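Biofilm-associated surface protein (Staphylococcus aureus, PDB 7C7U) is a cell wall-anchored adhesion protein of the bacterial surface that takes part in biofilm formation, probably as a switch between a calcium-bound fold and functional amyloid. Local coordinates at residues A[227-233]-A[325-331]; A[31-35]-A[178-183]; A[233-237]-A[321-325]. All coordinates share one frame; numbering follows the deposited sequence.

Contact 1. Residues A[227-233]-A[325-331]; sequences GGILIDQ and VRVVLKL
Arg326 grips the carboxylate of Asp232 side-on, NE to OD1 at 2.7 Å and NH2 to OD2 at 3.0 Å, a bidentate salt bridge between neighbouring strands. Both oxygens are met on their syn sides; they lie in the guanidinium plane, yet the two flat groups are turned 24° against each other. The arginine chain bends at chi3 (-78°), which swings the guanidinium alongside the aspartate. Leu230 CD1 sits over the centre of one guanidinium face, 3.7 Å above it. With NH1 and NH2 also donating to the carbonyls of Asn284 and Lys283, and Tyr273 adding a cation-pi contact, the buried charge is fixed in orientation.

The backbones form a regular antiparallel ladder. Ile229 with Leu329, Ile231 with Val327 and Gln233 with Val325 are hydrogen-bonded pairs; Leu329 N to Ile229 O, for example, measures 2.8 Å and is almost straight at 176°. The ladder ends with Leu331 N donating to Gly227 O at 3.1 Å, beside a water that lies 2.8 Å from both Gly227 O and Leu331 O and can bridge them.

Apolar side chains pack on both faces. On the face opposite the salt bridge, Ile231 CD1 reaches diagonally to Leu329 CG at 3.6 Å, while Leu329 CD1 also lies 3.8 Å from Ile229 CB, so the leucine bridges two isoleucines. On the Asp232 face, Leu230 and Val328 lie side by side.

The two strands are the second and third across a five-stranded antiparallel sheet, flanked by strands 210-220 and 265-272. Strand 252-257, from another sheet, packs on the Ile231 face: Ile257 touches Ile231 and Leu329, and Tyr253 touches Val325 and Val327, joining two sheets face to face.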
ATOM      1  N   GLY A 227     -15.821  -2.106  -2.031  1.00 44.34           N
ATOM      2  CA  GLY A 227     -14.648  -2.911  -2.296  1.00 33.78           C
ATOM      3  C   GLY A 227     -14.845  -4.332  -1.796  1.00 35.08           C
ATOM      4  O   GLY A 227     -15.879  -4.702  -1.228  1.00 32.68           O
ATOM      5  N   GLY A 228     -13.826  -5.152  -2.022  1.00 33.89           N
ATOM      6  CA  GLY A 228     -13.935  -6.536  -1.588  1.00 32.62           C
ATOM      7  C   GLY A 228     -12.586  -7.187  -1.396  1.00 30.51           C
ATOM      8  O   GLY A 228     -11.535  -6.627  -1.713  1.00 29.27           O
ATOM      9  N   ILE A 229     -12.631  -8.385  -0.818  1.00 31.31           N
ATOM     10  CA  ILE A 229     -11.449  -9.201  -0.612  1.00 30.57           C
ATOM     11  C   ILE A 229     -11.591 -10.405  -1.530  1.00 27.23           C
ATOM     12  O   ILE A 229     -12.643 -11.053  -1.539  1.00 28.64           O
ATOM     13  CB  ILE A 229     -11.296  -9.618   0.867  1.00 29.47           C
ATOM     14  CG1 ILE A 229     -11.198  -8.376   1.781  1.00 28.77           C
ATOM     15  CG2 ILE A 229     -10.063 -10.507   1.053  1.00 28.71           C
ATOM     16  CD1 ILE A 229      -9.963  -7.568   1.510  1.00 28.79           C
ATOM     17  N   LEU A 230     -10.568 -10.661  -2.339  1.00 25.03           N
ATOM     18  CA  LEU A 230     -10.540 -11.814  -3.232  1.00 28.28           C
ATOM     19  C   LEU A 230      -9.607 -12.863  -2.651  1.00 29.73           C
ATOM     20  O   LEU A 230      -8.443 -12.570  -2.378  1.00 33.66           O
ATOM     21  CB  LEU A 230     -10.072 -11.428  -4.634  1.00 31.79           C
ATOM     22  CG  LEU A 230     -10.769 -10.264  -5.342  1.00 36.19           C
ATOM     23  CD1 LEU A 230     -10.168 -10.079  -6.709  1.00 38.82           C
ATOM     24  CD2 LEU A 230     -12.266 -10.522  -5.446  1.00 37.06           C
ATOM     25  N   ILE A 231     -10.101 -14.081  -2.500  1.00 31.60           N
ATOM     26  CA  ILE A 231      -9.316 -15.175  -1.938  1.00 30.66           C
ATOM     27  C   ILE A 231      -9.203 -16.207  -3.047  1.00 26.95           C
ATOM     28  O   ILE A 231     -10.181 -16.900  -3.334  1.00 28.09           O
ATOM     29  CB  ILE A 231      -9.977 -15.755  -0.691  1.00 28.89           C
ATOM     30  CG1 ILE A 231     -10.123 -14.648   0.368  1.00 33.70           C
ATOM     31  CG2 ILE A 231      -9.158 -16.944  -0.124  1.00 30.87           C
ATOM     32  CD1 ILE A 231     -11.364 -14.820   1.165  1.00 35.98           C
ATOM     33  N   ASP A 232      -8.055 -16.255  -3.729  1.00 25.76           N
ATOM     34  CA  ASP A 232      -7.885 -17.091  -4.920  1.00 33.48           C
ATOM     35  C   ASP A 232      -7.019 -18.296  -4.589  1.00 34.41           C
ATOM     36  O   ASP A 232      -5.840 -18.138  -4.261  1.00 36.82           O
ATOM     37  CB  ASP A 232      -7.234 -16.329  -6.072  1.00 31.90           C
ATOM     38  CG  ASP A 232      -8.075 -15.164  -6.575  1.00 36.93           C
ATOM     39  OD1 ASP A 232      -9.313 -15.214  -6.479  1.00 37.32           O
ATOM     40  OD2 ASP A 232      -7.479 -14.199  -7.089  1.00 39.63           O
ATOM     41  N   GLN A 233      -7.569 -19.493  -4.760  1.00 29.78           N
ATOM     42  CA  GLN A 233      -6.803 -20.711  -4.545  1.00 27.81           C
ATOM     43  C   GLN A 233      -6.361 -21.288  -5.888  1.00 30.08           C
ATOM     44  O   GLN A 233      -7.140 -21.322  -6.841  1.00 32.59           O
ATOM     45  CB  GLN A 233      -7.632 -21.738  -3.774  1.00 26.58           C
ATOM     46  CG  GLN A 233      -6.890 -23.061  -3.502  1.00 26.74           C
ATOM     47  CD  GLN A 233      -7.675 -23.998  -2.606  1.00 26.69           C
ATOM     48  OE1 GLN A 233      -8.782 -23.669  -2.175  1.00 28.39           O
ATOM     49  NE2 GLN A 233      -7.123 -25.189  -2.348  1.00 28.65           N
ATOM     50  N   VAL A 325      -9.714 -21.375  -8.051  1.00 29.54           N
ATOM     51  CA  VAL A 325     -10.985 -21.194  -7.355  1.00 28.62           C
ATOM     52  C   VAL A 325     -10.955 -19.821  -6.685  1.00 31.72           C
ATOM     53  O   VAL A 325      -9.974 -19.479  -6.019  1.00 31.11           O
ATOM     54  CB  VAL A 325     -11.245 -22.299  -6.313  1.00 26.52           C
ATOM     55  CG1 VAL A 325     -12.623 -22.138  -5.723  1.00 30.03           C
ATOM     56  CG2 VAL A 325     -11.136 -23.698  -6.960  1.00 30.23           C
ATOM     57  N   ARG A 326     -12.002 -19.027  -6.881  1.00 29.65           N
ATOM     58  CA  ARG A 326     -12.054 -17.682  -6.301  1.00 27.51           C
ATOM     59  C   ARG A 326     -13.208 -17.561  -5.323  1.00 24.64           C
ATOM     60  O   ARG A 326     -14.365 -17.834  -5.672  1.00 28.79           O
ATOM     61  CB  ARG A 326     -12.186 -16.611  -7.375  1.00 26.85           C
ATOM     62  CG  ARG A 326     -12.481 -15.209  -6.792  1.00 26.51           C
ATOM     63  CD  ARG A 326     -12.314 -14.131  -7.868  1.00 31.86           C
ATOM     64  NE  ARG A 326     -10.899 -13.824  -8.086  1.00 36.66           N
ATOM     65  CZ  ARG A 326     -10.433 -12.983  -9.001  1.00 39.91           C
ATOM     66  NH1 ARG A 326     -11.278 -12.357  -9.819  1.00 38.37           N
ATOM     67  NH2 ARG A 326      -9.124 -12.774  -9.097  1.00 38.48           N
ATOM     68  N   VAL A 327     -12.909 -17.109  -4.114  1.00 29.29           N
ATOM     69  CA  VAL A 327     -13.932 -16.721  -3.154  1.00 27.82           C
ATOM     70  C   VAL A 327     -13.902 -15.202  -3.040  1.00 26.97           C
ATOM     71  O   VAL A 327     -12.826 -14.613  -2.901  1.00 24.43           O
ATOM     72  CB  VAL A 327     -13.714 -17.388  -1.789  1.00 25.37           C
ATOM     73  CG1 VAL A 327     -14.756 -16.889  -0.772  1.00 27.30           C
ATOM     74  CG2 VAL A 327     -13.817 -18.915  -1.936  1.00 27.33           C
ATOM     75  N   VAL A 328     -15.073 -14.576  -3.093  1.00 28.23           N
ATOM     76  CA  VAL A 328     -15.193 -13.113  -3.042  1.00 30.92           C
ATOM     77  C   VAL A 328     -15.910 -12.714  -1.762  1.00 28.18           C
ATOM     78  O   VAL A 328     -17.028 -13.173  -1.499  1.00 33.71           O
ATOM     79  CB  VAL A 328     -15.937 -12.567  -4.270  1.00 29.44           C
ATOM     80  CG1 VAL A 328     -16.042 -10.997  -4.181  1.00 31.61           C
ATOM     81  CG2 VAL A 328     -15.228 -12.988  -5.552  1.00 30.29           C
ATOM     82  N   LEU A 329     -15.283 -11.837  -0.977  1.00 31.77           N
ATOM     83  CA  LEU A 329     -15.898 -11.278   0.221  1.00 26.72           C
ATOM     84  C   LEU A 329     -16.249  -9.830  -0.104  1.00 35.02           C
ATOM     85  O   LEU A 329     -15.349  -9.012  -0.306  1.00 29.11           O
ATOM     86  CB  LEU A 329     -14.956 -11.338   1.416  1.00 31.04           C
ATOM     87  CG  LEU A 329     -14.084 -12.563   1.644  1.00 36.98           C
ATOM     88  CD1 LEU A 329     -13.211 -12.252   2.846  1.00 36.41           C
ATOM     89  CD2 LEU A 329     -14.941 -13.818   1.857  1.00 31.32           C
ATOM     90  N   LYS A 330     -17.543  -9.527  -0.164  1.00 31.38           N
ATOM     91  CA  LYS A 330     -18.008  -8.173  -0.421  1.00 33.67           C
ATOM     92  C   LYS A 330     -18.052  -7.403   0.897  1.00 35.46           C
ATOM     93  O   LYS A 330     -18.764  -7.798   1.828  1.00 37.10           O
ATOM     94  CB  LYS A 330     -19.384  -8.210  -1.085  1.00 37.83           C
ATOM     95  CG  LYS A 330     -19.344  -8.591  -2.548  1.00 41.83           C
ATOM     96  CD  LYS A 330     -20.650  -8.249  -3.272  1.00 52.65           C
ATOM     97  CE  LYS A 330     -20.516  -8.488  -4.773  1.00 52.40           C
ATOM     98  NZ  LYS A 330     -21.778  -8.272  -5.539  1.00 57.74           N
ATOM     99  N   LEU A 331     -17.286  -6.322   0.986  1.00 37.58           N
ATOM    100  CA  LEU A 331     -17.279  -5.521   2.207  1.00 39.58           C
ATOM    101  C   LEU A 331     -18.583  -4.745   2.357  1.00 39.06           C
ATOM    102  O   LEU A 331     -19.240  -4.391   1.375  1.00 37.45           O
ATOM    103  CB  LEU A 331     -16.101  -4.548   2.212  1.00 33.30           C
ATOM    104  CG  LEU A 331     -14.739  -5.227   2.223  1.00 35.42           C
ATOM    105  CD1 LEU A 331     -13.626  -4.211   2.102  1.00 35.91           C
ATOM    106  CD2 LEU A 331     -14.573  -6.101   3.477  1.00 39.27           C
TER
HETATM  107  O   HOH W   1     -18.525  -3.841  -1.293  1.00 38.58           O

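Contact 2. Residues A[31-35]-A[178-183]; sequences TFASM and VRTSES
Phe32 and Val178 meet with their side chains crossing at about a right angle, Phe32 CB 4.0 Å from Val178 CG1. The same methyl approaches the ring obliquely near CD2. The ring itself is wedged into an aromatic cluster, edge-to-face with both Phe118 and Tyr70.

Thr180 turns its hydroxyl back onto the chain of Phe32: OG1 donates to Phe32 O over 2.7 Å, in the carbonyl plane. Its chi1 of 51° sets OG1 between the backbone N and the carbonyl carbon, with CG2 beside the backbone N. Ser181 holds its hydroxyl in a similar rotamer but directs it inward, to Val178 O at 2.7 Å, on a lone pair. Because Ser181 N also donates to that carbonyl, Val178 O is gripped twice and the turn closes on itself. Ser181 OG is further bonded to Val169 N.

The hydroxyl of Ser181 thus ties its turn to strand 163-171, while its backbone serves the other segment. Met35 N donates to Ser181 O at 3.1 Å, nearly straight at 177°, though the donor stands above the carbonyl plane. Ser181 CA in return makes a C-H...O contact of 3.4 Å with Ala33 O.

This is loop-to-loop packing: 31-35 leads from strand 26-27 into strand 36-39, and the turn of 178-183 links strand 176-178 to strand 183-187. Strand 163-171 lies against both, with Val169 touching Phe32 and Met35, while Leu57 and Ser59 of strand 52-61 pack on Met35.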
ATOM      1  N   THR A  31       3.449 -12.580 -17.685  1.00 51.32           N
ATOM      2  CA  THR A  31       4.190 -13.784 -18.033  1.00 54.48           C
ATOM      3  C   THR A  31       4.512 -14.649 -16.813  1.00 54.53           C
ATOM      4  O   THR A  31       4.889 -15.814 -16.978  1.00 55.90           O
ATOM      5  CB  THR A  31       5.479 -13.416 -18.766  1.00 53.76           C
ATOM      6  OG1 THR A  31       6.385 -12.796 -17.850  1.00 54.10           O
ATOM      7  CG2 THR A  31       5.181 -12.439 -19.901  1.00 56.76           C
ATOM      8  N   PHE A  32       4.377 -14.116 -15.599  1.00 51.94           N
ATOM      9  CA  PHE A  32       4.651 -14.874 -14.379  1.00 51.67           C
ATOM     10  C   PHE A  32       3.358 -15.452 -13.818  1.00 51.07           C
ATOM     11  O   PHE A  32       2.438 -14.705 -13.467  1.00 52.37           O
ATOM     12  CB  PHE A  32       5.330 -14.005 -13.325  1.00 49.61           C
ATOM     13  CG  PHE A  32       6.779 -13.759 -13.586  1.00 49.59           C
ATOM     14  CD1 PHE A  32       7.714 -14.736 -13.302  1.00 44.50           C
ATOM     15  CD2 PHE A  32       7.210 -12.543 -14.102  1.00 47.38           C
ATOM     16  CE1 PHE A  32       9.051 -14.519 -13.528  1.00 44.97           C
ATOM     17  CE2 PHE A  32       8.553 -12.318 -14.334  1.00 43.32           C
ATOM     18  CZ  PHE A  32       9.471 -13.305 -14.047  1.00 46.40           C
ATOM     19  N   ALA A  33       3.297 -16.774 -13.721  1.00 48.08           N
ATOM     20  CA  ALA A  33       2.194 -17.412 -13.024  1.00 49.85           C
ATOM     21  C   ALA A  33       2.414 -17.325 -11.509  1.00 50.13           C
ATOM     22  O   ALA A  33       3.453 -16.865 -11.019  1.00 44.29           O
ATOM     23  CB  ALA A  33       2.043 -18.858 -13.490  1.00 47.59           C
ATOM     24  N   SER A  34       1.432 -17.796 -10.749  1.00 49.85           N
ATOM     25  CA  SER A  34       1.563 -17.779  -9.299  1.00 47.27           C
ATOM     26  C   SER A  34       2.599 -18.806  -8.857  1.00 46.29           C
ATOM     27  O   SER A  34       2.647 -19.929  -9.362  1.00 46.05           O
ATOM     28  CB  SER A  34       0.217 -18.064  -8.631  1.00 48.06           C
ATOM     29  OG  SER A  34       0.154 -17.498  -7.330  1.00 51.18           O
ATOM     30  N   MET A  35       3.444 -18.402  -7.924  1.00 41.24           N
ATOM     31  CA  MET A  35       4.390 -19.309  -7.309  1.00 40.16           C
ATOM     32  C   MET A  35       3.722 -19.978  -6.119  1.00 37.84           C
ATOM     33  O   MET A  35       2.803 -19.420  -5.524  1.00 35.25           O
ATOM     34  CB  MET A  35       5.627 -18.537  -6.883  1.00 43.35           C
ATOM     35  CG  MET A  35       6.338 -17.940  -8.069  1.00 45.84           C
ATOM     36  SD  MET A  35       8.062 -17.911  -7.668  1.00 49.93           S
ATOM     37  CE  MET A  35       8.193 -19.539  -6.993  1.00 40.24           C
ATOM     38  N   VAL A 178       5.214  -8.466  -8.643  1.00 41.98           N
ATOM     39  CA  VAL A 178       4.499  -8.917  -9.833  1.00 45.78           C
ATOM     40  C   VAL A 178       3.169  -9.511  -9.380  1.00 48.14           C
ATOM     41  O   VAL A 178       3.137 -10.578  -8.761  1.00 44.61           O
ATOM     42  CB  VAL A 178       5.321  -9.937 -10.626  1.00 44.09           C
ATOM     43  CG1 VAL A 178       4.588 -10.339 -11.909  1.00 41.17           C
ATOM     44  CG2 VAL A 178       6.718  -9.381 -10.912  1.00 43.51           C
ATOM     45  N   ARG A 179       2.068  -8.832  -9.716  1.00 46.76           N
ATOM     46  CA  ARG A 179       0.778  -9.124  -9.095  1.00 50.96           C
ATOM     47  C   ARG A 179       0.389 -10.591  -9.247  1.00 48.14           C
ATOM     48  O   ARG A 179      -0.041 -11.232  -8.279  1.00 46.27           O
ATOM     49  CB  ARG A 179      -0.289  -8.209  -9.697  1.00 55.24           C
ATOM     50  CG  ARG A 179      -1.712  -8.437  -9.213  1.00 57.52           C
ATOM     51  CD  ARG A 179      -2.662  -7.434  -9.876  1.00 57.34           C
ATOM     52  NE  ARG A 179      -1.949  -6.242 -10.333  1.00 60.78           N
ATOM     53  CZ  ARG A 179      -1.945  -5.072  -9.698  1.00 63.28           C
ATOM     54  NH1 ARG A 179      -2.632  -4.919  -8.572  1.00 67.16           N
ATOM     55  NH2 ARG A 179      -1.256  -4.048 -10.191  1.00 60.98           N
ATOM     56  N   THR A 180       0.568 -11.156 -10.437  1.00 48.13           N
ATOM     57  CA  THR A 180       0.090 -12.510 -10.686  1.00 45.52           C
ATOM     58  C   THR A 180       0.978 -13.583 -10.072  1.00 42.90           C
ATOM     59  O   THR A 180       0.588 -14.752 -10.064  1.00 42.47           O
ATOM     60  CB  THR A 180      -0.035 -12.752 -12.193  1.00 50.33           C
ATOM     61  OG1 THR A 180       1.186 -12.373 -12.836  1.00 50.02           O
ATOM     62  CG2 THR A 180      -1.162 -11.915 -12.764  1.00 44.54           C
ATOM     63  N   SER A 181       2.144 -13.221  -9.543  1.00 42.82           N
ATOM     64  CA  SER A 181       3.056 -14.204  -8.974  1.00 42.02           C
ATOM     65  C   SER A 181       2.788 -14.493  -7.501  1.00 40.61           C
ATOM     66  O   SER A 181       3.325 -15.473  -6.972  1.00 38.15           O
ATOM     67  CB  SER A 181       4.499 -13.727  -9.119  1.00 40.32           C
ATOM     68  OG  SER A 181       4.774 -12.700  -8.191  1.00 37.38           O
ATOM     69  N   GLU A 182       1.964 -13.679  -6.850  1.00 37.20           N
ATOM     70  CA  GLU A 182       1.907 -13.634  -5.397  1.00 38.62           C
ATOM     71  C   GLU A 182       1.137 -14.814  -4.821  1.00 37.11           C
ATOM     72  O   GLU A 182       0.046 -15.172  -5.282  1.00 32.04           O
ATOM     73  CB  GLU A 182       1.272 -12.321  -4.940  1.00 38.81           C
ATOM     74  CG  GLU A 182       1.286 -12.135  -3.433  1.00 46.90           C
ATOM     75  CD  GLU A 182       0.133 -11.286  -2.930  1.00 53.44           C
ATOM     76  OE1 GLU A 182      -0.328 -10.388  -3.675  1.00 49.41           O
ATOM     77  OE2 GLU A 182      -0.309 -11.523  -1.780  1.00 55.07           O
ATOM     78  N   SER A 183       1.705 -15.403  -3.779  1.00 30.79           N
ATOM     79  CA  SER A 183       1.020 -16.439  -3.041  1.00 32.90           C
ATOM     80  C   SER A 183       1.378 -16.282  -1.577  1.00 30.08           C
ATOM     81  O   SER A 183       2.427 -15.738  -1.244  1.00 33.21           O
ATOM     82  CB  SER A 183       1.439 -17.821  -3.536  1.00 32.49           C
ATOM     83  OG  SER A 183       0.460 -18.780  -3.237  1.00 40.21           O
TER

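Contact 3. Residues A[233-237]-A[321-325]; sequences QQIMK and ETVGV
Lys237 runs extended past Glu321 and across Val323, roughly perpendicular to the valine, and ends in an NZ whose three N-H are shared among the carbonyl oxygens of Phe315, Asn316, Leu319 and Phe241, which would probably stabilise the charge. The segments continue the antiparallel ladder of the five-stranded sheet beyond Gln233 and Val325. In the next hydrogen-bonded pair, Ile235 N donates to Val323 O over 2.8 Å, in the carbonyl plane, and Val323 N returns a 2.9 Å bond to Ile235 O. Between these pairs Gln234 and Gly324 form a non-hydrogen-bonded pair, where C-H...O contacts link Gln234 CA with Val323 O and Gly324 CA with Gln233 O.

Past Val323 the direct bonding gives way to side chains and a water. The methyl of Thr322, placed anti to its backbone N, comes within 3.4 Å of Ile235 O and also meets CB and OE1 of Gln234, whose chain bends at chi2 (-83°) and crosses the threonine at about a right angle. One water bridges the two segments, accepting from Lys237 N at 2.8 Å and hydrogen-bonded to Thr322 OG1 at 3.0 Å.

Met236 touches His58 and Tyr60 of strand 52-61. Along the shaft of the lysine, Lys237 CE lies 3.7 Å from Val323 CG2 and 3.4 Å from Glu321 O.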
ATOM      1  N   GLN A 233      -7.569 -19.493  -4.760  1.00 29.78           N
ATOM      2  CA  GLN A 233      -6.803 -20.711  -4.545  1.00 27.81           C
ATOM      3  C   GLN A 233      -6.361 -21.288  -5.888  1.00 30.08           C
ATOM      4  O   GLN A 233      -7.140 -21.322  -6.841  1.00 32.59           O
ATOM      5  CB  GLN A 233      -7.632 -21.738  -3.774  1.00 26.58           C
ATOM      6  CG  GLN A 233      -6.890 -23.061  -3.502  1.00 26.74           C
ATOM      7  CD  GLN A 233      -7.675 -23.998  -2.606  1.00 26.69           C
ATOM      8  OE1 GLN A 233      -8.782 -23.669  -2.175  1.00 28.39           O
ATOM      9  NE2 GLN A 233      -7.123 -25.189  -2.348  1.00 28.65           N
ATOM     10  N   GLN A 234      -5.103 -21.708  -5.970  1.00 27.49           N
ATOM     11  CA  GLN A 234      -4.596 -22.450  -7.119  1.00 29.33           C
ATOM     12  C   GLN A 234      -4.279 -23.872  -6.671  1.00 26.97           C
ATOM     13  O   GLN A 234      -3.709 -24.071  -5.595  1.00 26.36           O
ATOM     14  CB  GLN A 234      -3.324 -21.811  -7.688  1.00 30.50           C
ATOM     15  CG  GLN A 234      -3.345 -20.279  -7.787  1.00 44.32           C
ATOM     16  CD  GLN A 234      -4.029 -19.741  -9.040  1.00 50.11           C
ATOM     17  OE1 GLN A 234      -4.275 -20.472  -9.992  1.00 53.35           O
ATOM     18  NE2 GLN A 234      -4.335 -18.444  -9.036  1.00 50.52           N
ATOM     19  N   ILE A 235      -4.644 -24.852  -7.492  1.00 26.89           N
ATOM     20  CA  ILE A 235      -4.280 -26.254  -7.292  1.00 26.39           C
ATOM     21  C   ILE A 235      -3.557 -26.705  -8.557  1.00 27.06           C
ATOM     22  O   ILE A 235      -4.176 -26.868  -9.617  1.00 27.86           O
ATOM     23  CB  ILE A 235      -5.500 -27.135  -7.020  1.00 27.65           C
ATOM     24  CG1 ILE A 235      -6.317 -26.575  -5.862  1.00 26.35           C
ATOM     25  CG2 ILE A 235      -5.057 -28.595  -6.674  1.00 21.59           C
ATOM     26  CD1 ILE A 235      -7.741 -27.115  -5.809  1.00 27.53           C
ATOM     27  N   MET A 236      -2.247 -26.877  -8.457  1.00 27.24           N
ATOM     28  CA  MET A 236      -1.461 -27.329  -9.583  1.00 24.80           C
ATOM     29  C   MET A 236      -1.670 -28.829  -9.782  1.00 28.91           C
ATOM     30  O   MET A 236      -1.775 -29.596  -8.814  1.00 24.30           O
ATOM     31  CB  MET A 236       0.017 -27.045  -9.351  1.00 30.04           C
ATOM     32  CG  MET A 236       0.371 -25.564  -9.265  1.00 40.72           C
ATOM     33  SD  MET A 236       2.156 -25.283  -9.342  1.00 54.85           S
ATOM     34  CE  MET A 236       2.704 -26.969  -9.671  1.00 30.07           C
ATOM     35  N   LYS A 237      -1.730 -29.239 -11.040  1.00 25.92           N
ATOM     36  CA  LYS A 237      -1.949 -30.638 -11.402  1.00 27.93           C
ATOM     37  C   LYS A 237      -0.634 -31.375 -11.596  1.00 28.38           C
ATOM     38  O   LYS A 237       0.375 -30.788 -11.983  1.00 32.60           O
ATOM     39  CB  LYS A 237      -2.744 -30.740 -12.700  1.00 28.29           C
ATOM     40  CG  LYS A 237      -4.193 -30.282 -12.621  1.00 30.13           C
ATOM     41  CD  LYS A 237      -4.877 -30.555 -13.978  1.00 30.50           C
ATOM     42  CE  LYS A 237      -6.290 -30.007 -13.997  1.00 31.46           C
ATOM     43  NZ  LYS A 237      -6.972 -30.352 -15.281  1.00 33.12           N
ATOM     44  N   GLU A 321      -3.646 -27.546 -17.159  1.00 32.72           N
ATOM     45  CA  GLU A 321      -3.648 -26.206 -16.586  1.00 33.20           C
ATOM     46  C   GLU A 321      -4.067 -26.213 -15.115  1.00 31.29           C
ATOM     47  O   GLU A 321      -4.971 -26.947 -14.708  1.00 29.24           O
ATOM     48  CB  GLU A 321      -4.586 -25.302 -17.387  1.00 37.07           C
ATOM     49  CG  GLU A 321      -4.320 -25.343 -18.894  1.00 44.83           C
ATOM     50  CD  GLU A 321      -5.337 -24.554 -19.706  1.00 53.69           C
ATOM     51  OE1 GLU A 321      -6.469 -24.338 -19.216  1.00 54.62           O
ATOM     52  OE2 GLU A 321      -4.995 -24.141 -20.838  1.00 59.48           O
ATOM     53  N   THR A 322      -3.425 -25.342 -14.331  1.00 32.48           N
ATOM     54  CA  THR A 322      -3.716 -25.212 -12.906  1.00 33.31           C
ATOM     55  C   THR A 322      -5.186 -24.872 -12.671  1.00 31.55           C
ATOM     56  O   THR A 322      -5.769 -24.042 -13.370  1.00 31.94           O
ATOM     57  CB  THR A 322      -2.803 -24.131 -12.312  1.00 35.41           C
ATOM     58  OG1 THR A 322      -1.439 -24.549 -12.456  1.00 37.32           O
ATOM     59  CG2 THR A 322      -3.089 -23.897 -10.826  1.00 30.60           C
ATOM     60  N   VAL A 323      -5.787 -25.520 -11.672  1.00 28.37           N
ATOM     61  CA  VAL A 323      -7.164 -25.231 -11.281  1.00 28.03           C
ATOM     62  C   VAL A 323      -7.183 -23.977 -10.400  1.00 30.69           C
ATOM     63  O   VAL A 323      -6.441 -23.884  -9.419  1.00 31.27           O
ATOM     64  CB  VAL A 323      -7.775 -26.429 -10.542  1.00 30.85           C
ATOM     65  CG1 VAL A 323      -9.193 -26.123 -10.060  1.00 29.54           C
ATOM     66  CG2 VAL A 323      -7.759 -27.708 -11.456  1.00 25.89           C
ATOM     67  N   GLY A 324      -8.046 -23.025 -10.729  1.00 31.95           N
ATOM     68  CA  GLY A 324      -8.239 -21.829  -9.916  1.00 31.46           C
ATOM     69  C   GLY A 324      -9.629 -21.831  -9.299  1.00 30.65           C
ATOM     70  O   GLY A 324     -10.594 -22.264  -9.931  1.00 32.64           O
ATOM     71  N   VAL A 325      -9.714 -21.375  -8.051  1.00 29.54           N
ATOM     72  CA  VAL A 325     -10.985 -21.194  -7.355  1.00 28.62           C
ATOM     73  C   VAL A 325     -10.955 -19.821  -6.685  1.00 31.72           C
ATOM     74  O   VAL A 325      -9.974 -19.479  -6.019  1.00 31.11           O
ATOM     75  CB  VAL A 325     -11.245 -22.299  -6.313  1.00 26.52           C
ATOM     76  CG1 VAL A 325     -12.623 -22.138  -5.723  1.00 30.03           C
ATOM     77  CG2 VAL A 325     -11.136 -23.698  -6.960  1.00 30.23           C
TER
HETATM   78  O   HOH W   2      -1.263 -27.480 -13.180  1.00 30.70           O

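From the N terminus, contact 2 closes first, bringing the loop 31-35 against the turn 178-183 and enclosing much of the curled mixed sheet. The chain then enters the five-stranded sheet, where strand 228-237 pairs with the later strand 323-331. Contacts 1 and 3 are successive lengths of one long-range antiparallel strand pairing and share Gln233 and Val325; the loop of contact 3 lies within that of contact 1, while contact 2 is in series with both. In space contact 2 lies beside contact 3, their centres about 13 Å apart, and Ser34 CB packs 4.3 Å from Gln234 CG, so the loop 31-35 of the N-terminal part packs against the five-stranded sheet there.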